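Local coordinates for AvrL567-D (Melampsora lini, PDB 2QVT), which is of unknown biochemical function but, as an avirulence protein of flax rust, probably triggers disease resistance when perceived by matching flax resistance proteins, at residues A[53-58]-A[67-72]; A[80-85]-A[144-149]. One frame throughout, in Å; residues are numbered along the deposited sequence.

Contact 1. Residues A[53-58]-A[67-72]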
loop_
_atom_site.group_PDB
_atom_site.type_symbol
_atom_site.label_atom_id
_atom_site.label_comp_id
_atom_site.label_asym_id
_atom_site.label_seq_id
_atom_site.Cartn_x
_atom_site.Cartn_y
_atom_site.Cartn_z
ATOM N N GLY A 53 -7.482 -3.357 -9.891
ATOM C CA GLY A 53 -8.839 -2.985 -10.258
ATOM C C GLY A 53 -9.856 -2.848 -9.104
ATOM O O GLY A 53 -11.043 -2.614 -9.349
ATOM N N LEU A 54 -9.404 -2.938 -7.850
ATOM C CA LEU A 54 -10.312 -3.070 -6.696
ATOM C C LEU A 54 -10.181 -1.972 -5.621
ATOM O O LEU A 54 -11.171 -1.610 -4.985
ATOM C CB LEU A 54 -10.122 -4.436 -6.032
ATOM C CG LEU A 54 -10.422 -5.668 -6.894
ATOM C CD1 LEU A 54 -9.903 -6.934 -6.219
ATOM C CD2 LEU A 54 -11.935 -5.777 -7.308
ATOM N N VAL A 55 -8.962 -1.439 -5.455
ATOM C CA VAL A 55 -8.603 -0.643 -4.289
ATOM C C VAL A 55 -7.800 0.593 -4.730
ATOM O O VAL A 55 -6.710 0.483 -5.277
ATOM C CB VAL A 55 -7.821 -1.526 -3.211
ATOM C CG1 VAL A 55 -7.074 -0.658 -2.194
ATOM C CG2 VAL A 55 -8.770 -2.479 -2.459
ATOM N N ASN A 56 -8.363 1.773 -4.497
ATOM C CA ASN A 56 -7.656 3.009 -4.740
ATOM C C ASN A 56 -6.779 3.298 -3.567
ATOM O O ASN A 56 -7.143 2.931 -2.408
ATOM C CB ASN A 56 -8.625 4.162 -4.912
ATOM C CG ASN A 56 -9.079 4.341 -6.366
ATOM O OD1 ASN A 56 -8.671 3.594 -7.293
ATOM N ND2 ASN A 56 -9.955 5.321 -6.562
ATOM N N VAL A 57 -5.633 3.937 -3.851
ATOM C CA VAL A 57 -4.615 4.268 -2.817
ATOM C C VAL A 57 -4.271 5.756 -2.908
ATOM O O VAL A 57 -4.252 6.285 -3.967
ATOM C CB VAL A 57 -3.336 3.402 -2.990
ATOM C CG1 VAL A 57 -2.294 3.620 -1.871
ATOM C CG2 VAL A 57 -3.697 1.900 -3.168
ATOM N N LYS A 58 -4.090 6.429 -1.780
ATOM C CA LYS A 58 -3.566 7.774 -1.742
ATOM C C LYS A 58 -2.724 7.919 -0.469
ATOM O O LYS A 58 -2.725 7.044 0.400
ATOM C CB LYS A 58 -4.714 8.826 -1.790
ATOM C CG LYS A 58 -5.606 8.873 -0.559
ATOM C CD LYS A 58 -6.371 10.201 -0.543
ATOM C CE LYS A 58 -7.171 10.360 0.683
ATOM N NZ LYS A 58 -8.050 11.566 0.420
ATOM N N PRO A 67 0.106 4.993 3.347
ATOM C CA PRO A 67 -0.952 5.060 2.355
ATOM C C PRO A 67 -2.308 4.838 3.000
ATOM O O PRO A 67 -2.416 4.210 4.077
ATOM C CB PRO A 67 -0.620 3.891 1.422
ATOM C CG PRO A 67 -0.002 2.841 2.391
ATOM C CD PRO A 67 0.750 3.661 3.424
ATOM N N LEU A 68 -3.337 5.333 2.328
ATOM C CA LEU A 68 -4.743 5.055 2.671
ATOM C C LEU A 68 -5.427 4.294 1.502
ATOM O O LEU A 68 -5.014 4.387 0.344
ATOM C CB LEU A 68 -5.483 6.362 2.994
ATOM C CG LEU A 68 -4.940 7.278 4.130
ATOM C CD1 LEU A 68 -5.905 8.471 4.320
ATOM C CD2 LEU A 68 -4.660 6.571 5.500
ATOM N N PHE A 69 -6.486 3.579 1.827
ATOM C CA PHE A 69 -7.104 2.646 0.928
ATOM C C PHE A 69 -8.604 2.885 0.891
ATOM O O PHE A 69 -9.212 3.254 1.909
ATOM C CB PHE A 69 -6.796 1.232 1.397
ATOM C CG PHE A 69 -5.334 0.955 1.445
ATOM C CD1 PHE A 69 -4.632 0.605 0.270
ATOM C CD2 PHE A 69 -4.625 1.082 2.642
ATOM C CE1 PHE A 69 -3.301 0.366 0.302
ATOM C CE2 PHE A 69 -3.257 0.837 2.665
ATOM C CZ PHE A 69 -2.600 0.492 1.480
ATOM N N LYS A 70 -9.175 2.709 -0.297
ATOM C CA LYS A 70 -10.595 2.698 -0.459
ATOM C C LYS A 70 -11.020 1.630 -1.460
ATOM O O LYS A 70 -10.557 1.638 -2.621
ATOM C CB LYS A 70 -11.100 4.073 -0.928
ATOM C CG LYS A 70 -12.639 4.182 -0.954
ATOM C CD LYS A 70 -13.073 5.518 -1.476
ATOM C CE LYS A 70 -13.025 6.547 -0.425
ATOM N NZ LYS A 70 -13.681 7.810 -0.924
ATOM N N TRP A 71 -11.922 0.755 -1.038
ATOM C CA TRP A 71 -12.589 -0.169 -1.969
ATOM C C TRP A 71 -13.389 0.514 -3.093
ATOM O O TRP A 71 -14.356 1.206 -2.837
ATOM C CB TRP A 71 -13.525 -1.146 -1.205
ATOM C CG TRP A 71 -14.149 -2.230 -2.108
ATOM C CD1 TRP A 71 -15.422 -2.228 -2.644
ATOM C CD2 TRP A 71 -13.516 -3.417 -2.592
ATOM N NE1 TRP A 71 -15.620 -3.365 -3.387
ATOM C CE2 TRP A 71 -14.476 -4.115 -3.370
ATOM C CE3 TRP A 71 -12.243 -3.988 -2.407
ATOM C CZ2 TRP A 71 -14.195 -5.342 -3.998
ATOM C CZ3 TRP A 71 -11.969 -5.214 -3.017
ATOM C CH2 TRP A 71 -12.939 -5.870 -3.812
ATOM N N ILE A 72 -13.029 0.237 -4.345
ATOM C CA ILE A 72 -13.803 0.771 -5.478
ATOM C C ILE A 72 -14.332 -0.342 -6.362
ATOM O O ILE A 72 -14.754 -0.064 -7.479
ATOM C CB ILE A 72 -13.033 1.860 -6.330
ATOM C CG1 ILE A 72 -11.661 1.372 -6.834
ATOM C CG2 ILE A 72 -12.871 3.156 -5.491
ATOM C CD1 ILE A 72 -11.647 0.297 -7.937
#
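Leu54 and Trp71 run alongside each other in the same direction at the open end of the antiparallel beta hairpin made by strands 55-59 and 67-71. Leu54 CB comes to 3.6 Å from Trp71 CZ3, and its CD2 touches CH2, so the branched aliphatic chain follows the six-membered part of the indole. With CG anti to its own backbone N (chi1 -174°), Trp71 extends toward the leucine, and Leu54 O rests over one face of the ring. That same oxygen is gripped by Ile72 N at 2.7 Å. The indole NE1 turns to Gly74 O, which satisfies the N-H of a buried ring.

Val55 comes in across Trp71 and divides its branches: CG2 meets Trp71 CE3 at 3.8 Å, while CG1 approaches the edge of Phe69 at CD1. Val57 runs alongside Phe69 instead, its CG2 touching both CD1 and CE1, and sends CG1 to Pro67 CB at 3.7 Å. Two short beta-branched valines thus fit between the aromatic rings and Pro67, and the opposite sheet covers them, Leu146 over Val55 and Ile144 over Val57.

The other face carries Asn56, Lys58, Leu68 and Lys70 and is more polar, as its partial exposure allows. Lys58 makes a cation-pi contact with Trp111, against which Asn56 and Lys70 also pack. Between the strands, Asn56 and Lys70 bond reciprocally, N to O, at 2.9 Å both ways, and so do Lys58 and Leu68, at other lengths. On the strand 48-51 side, a classic bulge sets Leu54 and Val55 both opposite Leu51. The Asn56 amide lies crosswise to Ile72, with OD1 bonded to Thr50 OG1 and ND2 3.8 Å from Ile72 CG2. Beyond it, Ile72 CD1 reaches to 3.3 Å from Gly53 O.

Contact 2. Residues A[80-85]-A[144-149]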
loop_
_atom_site.group_PDB
_atom_site.type_symbol
_atom_site.label_atom_id
_atom_site.label_comp_id
_atom_site.label_asym_id
_atom_site.label_seq_id
_atom_site.Cartn_x
_atom_site.Cartn_y
_atom_site.Cartn_z
ATOM N N LEU A 80 -14.855 -9.286 1.417
ATOM C CA LEU A 80 -13.581 -9.785 0.916
ATOM C C LEU A 80 -12.369 -9.067 1.515
ATOM O O LEU A 80 -12.361 -7.827 1.668
ATOM C CB LEU A 80 -13.533 -9.714 -0.618
ATOM C CG LEU A 80 -14.576 -10.453 -1.454
ATOM C CD1 LEU A 80 -14.531 -9.905 -2.898
ATOM C CD2 LEU A 80 -14.338 -11.952 -1.414
ATOM N N HIS A 81 -11.352 -9.869 1.826
ATOM C CA HIS A 81 -10.130 -9.439 2.485
ATOM C C HIS A 81 -8.878 -9.639 1.634
ATOM O O HIS A 81 -8.779 -10.572 0.818
ATOM C CB HIS A 81 -9.958 -10.177 3.823
ATOM C CG HIS A 81 -11.009 -9.820 4.820
ATOM N ND1 HIS A 81 -12.220 -10.479 4.890
ATOM C CD2 HIS A 81 -11.065 -8.828 5.736
ATOM C CE1 HIS A 81 -12.965 -9.925 5.826
ATOM N NE2 HIS A 81 -12.292 -8.910 6.346
ATOM N N PHE A 82 -7.928 -8.730 1.833
ATOM C CA PHE A 82 -6.740 -8.683 1.027
ATOM C C PHE A 82 -5.666 -8.225 1.968
ATOM O O PHE A 82 -5.866 -7.286 2.728
ATOM C CB PHE A 82 -6.845 -7.709 -0.181
ATOM C CG PHE A 82 -8.012 -7.986 -1.083
ATOM C CD1 PHE A 82 -7.833 -8.594 -2.317
ATOM C CD2 PHE A 82 -9.305 -7.642 -0.691
ATOM C CE1 PHE A 82 -8.956 -8.882 -3.150
ATOM C CE2 PHE A 82 -10.429 -7.916 -1.524
ATOM C CZ PHE A 82 -10.248 -8.553 -2.730
ATOM N N CYS A 83 -4.524 -8.899 1.864
ATOM C CA CYS A 83 -3.287 -8.478 2.461
ATOM C C CYS A 83 -2.636 -7.466 1.538
ATOM O O CYS A 83 -2.646 -7.621 0.310
ATOM C CB CYS A 83 -2.397 -9.700 2.598
ATOM S SG CYS A 83 -1.374 -9.663 4.058
ATOM N N VAL A 84 -2.139 -6.386 2.119
ATOM C CA VAL A 84 -1.398 -5.395 1.351
ATOM C C VAL A 84 0.072 -5.720 1.565
ATOM O O VAL A 84 0.608 -5.464 2.626
ATOM C CB VAL A 84 -1.629 -3.947 1.823
ATOM C CG1 VAL A 84 -0.868 -2.978 0.892
ATOM C CG2 VAL A 84 -3.116 -3.621 1.878
ATOM N N HIS A 85 0.689 -6.317 0.562
ATOM C CA HIS A 85 2.106 -6.616 0.586
ATOM C C HIS A 85 2.932 -5.403 0.130
ATOM O O HIS A 85 2.521 -4.617 -0.734
ATOM C CB HIS A 85 2.406 -7.830 -0.337
ATOM C CG HIS A 85 2.128 -9.168 0.287
ATOM N ND1 HIS A 85 1.316 -9.333 1.395
ATOM C CD2 HIS A 85 2.553 -10.403 -0.046
ATOM C CE1 HIS A 85 1.249 -10.614 1.717
ATOM N NE2 HIS A 85 1.999 -11.283 0.862
ATOM N N ILE A 144 3.729 -1.825 -3.737
ATOM C CA ILE A 144 2.598 -2.407 -2.987
ATOM C C ILE A 144 1.716 -3.197 -3.936
ATOM O O ILE A 144 1.681 -2.919 -5.137
ATOM C CB ILE A 144 1.786 -1.309 -2.168
ATOM C CG1 ILE A 144 1.324 -0.166 -3.090
ATOM C CG2 ILE A 144 2.655 -0.750 -1.002
ATOM C CD1 ILE A 144 0.392 0.878 -2.428
ATOM N N LYS A 145 1.062 -4.226 -3.413
ATOM C CA LYS A 145 0.084 -5.019 -4.173
ATOM C C LYS A 145 -0.836 -5.687 -3.183
ATOM O O LYS A 145 -0.482 -5.849 -2.006
ATOM C CB LYS A 145 0.766 -6.075 -5.050
ATOM C CG LYS A 145 1.475 -7.176 -4.268
ATOM C CD LYS A 145 2.323 -8.095 -5.162
ATOM C CE LYS A 145 3.090 -9.072 -4.326
ATOM N NZ LYS A 145 4.112 -9.766 -5.175
ATOM N N LEU A 146 -2.028 -6.023 -3.657
ATOM C CA LEU A 146 -3.066 -6.713 -2.907
ATOM C C LEU A 146 -2.936 -8.198 -3.109
ATOM O O LEU A 146 -2.766 -8.652 -4.251
ATOM C CB LEU A 146 -4.432 -6.368 -3.500
ATOM C CG LEU A 146 -4.951 -4.957 -3.258
ATOM C CD1 LEU A 146 -6.372 -4.921 -3.844
ATOM C CD2 LEU A 146 -4.938 -4.590 -1.765
ATOM N N VAL A 147 -3.059 -8.959 -2.023
ATOM C CA VAL A 147 -3.027 -10.403 -2.129
ATOM C C VAL A 147 -4.297 -10.925 -1.486
ATOM O O VAL A 147 -4.460 -10.809 -0.273
ATOM C CB VAL A 147 -1.742 -11.045 -1.524
ATOM C CG1 VAL A 147 -1.847 -12.554 -1.493
ATOM C CG2 VAL A 147 -0.471 -10.627 -2.313
ATOM N N PRO A 148 -5.221 -11.466 -2.316
ATOM C CA PRO A 148 -6.467 -12.009 -1.783
ATOM C C PRO A 148 -6.252 -12.992 -0.632
ATOM O O PRO A 148 -5.269 -13.759 -0.630
ATOM C CB PRO A 148 -7.130 -12.670 -3.011
ATOM C CG PRO A 148 -6.581 -11.886 -4.214
ATOM C CD PRO A 148 -5.155 -11.535 -3.788
ATOM N N LYS A 149 -7.147 -12.913 0.352
ATOM C CA LYS A 149 -7.188 -13.830 1.507
ATOM C C LYS A 149 -8.467 -14.699 1.506
ATOM O O LYS A 149 -8.665 -15.573 0.610
ATOM C CB LYS A 149 -7.113 -13.042 2.805
ATOM C CG LYS A 149 -5.720 -12.476 3.077
ATOM C CD LYS A 149 -5.601 -11.939 4.486
ATOM C CE LYS A 149 -5.172 -13.034 5.496
ATOM N NZ LYS A 149 -4.470 -12.380 6.688
#
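Phe82 and Pro148 meet at a slant where strands 81-86 and 141-148 run antiparallel, the ring atom CD1 of Phe82 lying 3.7 Å from Pro148 CA. The proline ring brings its CG to 4.0 Å from Phe82 CE1. Proline suits this place because the pair is non-hydrogen-bonded: strand 81-86 needs no N-H from it, and the bonds fall on its neighbours.

This face is buried at Phe82, Val84 and Leu146 and runs out to exposed Pro148. Leu146 swings CG anti to its carbonyl carbon (chi1 -72°), and its CD2 settles beside Phe82 CB at 4.0 Å and next to Val84 CG2 as well. Val103 of strand 98-104 touches Val84 and Leu146, and Leu54 lies against Phe82.

The other side, with Cys83, His85, Lys145 and Val147, is partly exposed, and polar-ended side chains meet there through their carbon parts. Val147 CG2 stands over the His85 imidazole in a CH-pi contact, 3.9 Å from the ring centroid, so the methyl covers part of that ring face. Lys145 lays its aliphatic CG 4.1 Å from His85 CB; the chain is extended beyond CG, and its ammonium end makes a cation-pi contact with Tyr38. At the exposed end of the modelled chain, Lys149 CB packs against the His81 backbone, while its N donates to His81 O from above the carbonyl plane.

Cys83 with Val147 and His85 with Lys145 form reciprocal backbone pairs. Val147 N reaches Cys83 O at 2.7 Å; His85 N lies nearly in line with the Lys145 C=O, though its N-H is bent, 142° at the hydrogen. Side chains alternating between an apolar, buried face and a mixed, partly exposed one, on two inner strands flanked by 39-42 and 98-104, are characteristic of a sheet in a beta sandwich.

From the N terminus, strand 39-42 enters the four-stranded sheet and strand 48-51 the three-stranded one. Contact 1 then closes a short loop, with eight residues between 53-58 and 67-72. Only after it is complete does the chain pass, by a brief connection, into 80-85, whose partner 144-149 is the last modelled part. Contact 2 therefore spans 58 residues, including strand 98-104, and the two contacts stand in series, neither nested nor crossing. Their apolar faces meet in the core between the sheets: Trp71 CZ3 is 3.4 Å from Phe82 CE2, and Val55 CG2 is 3.7 Å from Leu146 CD1, so the hairpin packs on both strands of contact 2.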